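Local coordinates for mandelate racemase / muconate lactonizing enzyme family protein (Agrobacterium tumefaciens, PDB 4DXK) that is an enolase-superfamily enzyme of the mandelate racemase subgroup, possibly a lyase, that carries a sodium ion at its acidic metal site, at residues P58-L64 against L91-F95. Residues are numbered along the deposited sequence; the frame is centred on the assembly and turned at random.
Sequences PLQIDLL and LWDIF
The turn and first helical residues of 58-64 pack against one face of the helix through 91-95, CA atoms lying 6.1 Å apart between Pro-58 and Leu-91 and 6.2 Å between Leu-59 and Phe-95. This helix-on-helix packing belongs to the N-terminal domain of the mandelate racemase/muconate lactonizing enzyme family, whose helices lie against an antiparallel sheet; Ile-94 and Pro-58 both reach strand 17-24 of that sheet. Ile-61, from the first turn of helix 61-68, is the residue at the centre of the contact, its side chain meeting Leu-91, Trp-92 and Phe-95. With CG1 anti to its carbonyl carbon (chi1 -60°) and the chain extended beyond, CD1 is carried over the indole of Trp-92, 4.0 Å from the centroid of the five-membered ring and 11° off its normal, a CH-pi contact. The same methyl lies 3.7 Å from CD2 of Phe-95, so this one methyl touches both aromatic rings, while CG2 lies 3.6 Å from NE1 of Trp-92. That N-H is hydrogen-bonded to Ser-299 OG of helix 297-310, tying the indole to the barrel domain, while the methyl sits over the ring face. Leu-59 lays CD2 obliquely against the Phe-95 ring, whose other neighbours include Gln-105 of a second subunit. Leu-91 suits its place through its forked end: CD1 meets CD1 of Leu-64, and CD2 meets CB of Pro-58 at 3.8 Å. Proline, compact and rigid, also sets its ring against CG2 of Ile-94. No direct hydrogen bond joins the segments; instead one water donates a hydrogen bond to Leu-91 O at 2.8 Å and a weak one to Pro-58 O.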
# COMPACT_ATOMS: atom_id res chain seq x y z
N PRO A 58 15.70 43.79 -3.55
CA PRO A 58 16.12 42.67 -2.70
C PRO A 58 15.04 42.23 -1.71
O PRO A 58 15.16 41.14 -1.16
CB PRO A 58 17.33 43.24 -1.96
CG PRO A 58 17.01 44.73 -1.86
CD PRO A 58 16.38 45.05 -3.19
N LEU A 59 14.04 43.07 -1.45
CA LEU A 59 13.01 42.73 -0.47
C LEU A 59 12.01 41.70 -0.98
O LEU A 59 11.23 41.15 -0.19
CB LEU A 59 12.26 43.98 0.00
CG LEU A 59 13.07 45.05 0.74
CD1 LEU A 59 12.16 46.18 1.22
CD2 LEU A 59 13.82 44.43 1.90
N GLN A 60 11.98 41.44 -2.29
CA GLN A 60 11.10 40.39 -2.83
C GLN A 60 11.79 39.04 -2.67
O GLN A 60 12.22 38.43 -3.65
CB GLN A 60 10.78 40.67 -4.29
CG GLN A 60 10.01 41.98 -4.51
CD GLN A 60 9.72 42.23 -5.96
OE1 GLN A 60 10.62 42.56 -6.73
NE2 GLN A 60 8.47 42.05 -6.36
N ILE A 61 11.94 38.60 -1.43
CA ILE A 61 12.81 37.46 -1.12
C ILE A 61 12.29 36.15 -1.70
O ILE A 61 13.03 35.42 -2.37
CB ILE A 61 13.07 37.33 0.40
CG1 ILE A 61 13.75 38.60 0.93
CG2 ILE A 61 13.92 36.10 0.70
CD1 ILE A 61 14.16 38.52 2.40
N ASP A 62 11.02 35.85 -1.46
CA ASP A 62 10.43 34.63 -2.00
C ASP A 62 10.50 34.61 -3.52
O ASP A 62 10.77 33.57 -4.13
CB ASP A 62 8.98 34.48 -1.53
CG ASP A 62 8.89 33.99 -0.10
OD1 ASP A 62 9.64 33.06 0.27
OD2 ASP A 62 8.06 34.53 0.65
N LEU A 63 10.28 35.76 -4.15
CA LEU A 63 10.32 35.84 -5.60
C LEU A 63 11.74 35.61 -6.14
O LEU A 63 11.94 34.87 -7.10
CB LEU A 63 9.80 37.20 -6.08
CG LEU A 63 9.80 37.41 -7.60
CD1 LEU A 63 8.87 36.41 -8.28
CD2 LEU A 63 9.41 38.84 -7.93
N LEU A 64 12.73 36.23 -5.51
CA LEU A 64 14.12 36.04 -5.93
C LEU A 64 14.56 34.59 -5.74
O LEU A 64 15.29 34.06 -6.59
CB LEU A 64 15.06 37.01 -5.20
CG LEU A 64 15.05 38.43 -5.77
CD1 LEU A 64 15.66 39.44 -4.80
CD2 LEU A 64 15.79 38.48 -7.11
N LEU A 91 20.06 38.39 1.54
CA LEU A 91 18.79 39.11 1.44
C LEU A 91 18.09 39.25 2.79
O LEU A 91 17.54 40.29 3.10
CB LEU A 91 17.83 38.46 0.44
CG LEU A 91 18.29 38.38 -1.01
CD1 LEU A 91 17.18 37.76 -1.85
CD2 LEU A 91 18.70 39.75 -1.55
N TRP A 92 18.13 38.19 3.59
CA TRP A 92 17.53 38.27 4.92
C TRP A 92 18.26 39.30 5.80
O TRP A 92 17.64 40.01 6.58
CB TRP A 92 17.46 36.88 5.56
CG TRP A 92 16.32 36.07 5.03
CD1 TRP A 92 16.36 35.16 4.01
CD2 TRP A 92 14.96 36.16 5.44
NE1 TRP A 92 15.10 34.66 3.79
CE2 TRP A 92 14.22 35.27 4.64
CE3 TRP A 92 14.29 36.92 6.40
CZ2 TRP A 92 12.85 35.11 4.78
CZ3 TRP A 92 12.92 36.76 6.54
CH2 TRP A 92 12.21 35.86 5.74
N ASP A 93 19.58 39.37 5.66
CA ASP A 93 20.38 40.38 6.36
C ASP A 93 19.96 41.80 5.92
O ASP A 93 19.74 42.65 6.77
CB ASP A 93 21.86 40.11 6.06
CG ASP A 93 22.81 40.89 6.96
OD1 ASP A 93 22.50 41.12 8.16
OD2 ASP A 93 23.88 41.25 6.43
N ILE A 94 19.81 42.03 4.62
CA ILE A 94 19.32 43.32 4.12
C ILE A 94 17.94 43.65 4.69
O ILE A 94 17.70 44.76 5.14
CB ILE A 94 19.26 43.35 2.58
CG1 ILE A 94 20.67 43.43 2.00
CG2 ILE A 94 18.40 44.50 2.07
CD1 ILE A 94 20.74 43.05 0.54
N PHE A 95 17.03 42.68 4.66
CA PHE A 95 15.66 42.88 5.13
C PHE A 95 15.68 43.27 6.62
O PHE A 95 15.00 44.21 7.03
CB PHE A 95 14.88 41.59 4.85
CG PHE A 95 13.39 41.63 5.16
CD1 PHE A 95 12.70 42.81 5.33
CD2 PHE A 95 12.70 40.43 5.26
CE1 PHE A 95 11.33 42.79 5.60
CE2 PHE A 95 11.34 40.40 5.54
CZ PHE A 95 10.66 41.58 5.70
O HOH W 1 16.05 41.93 1.34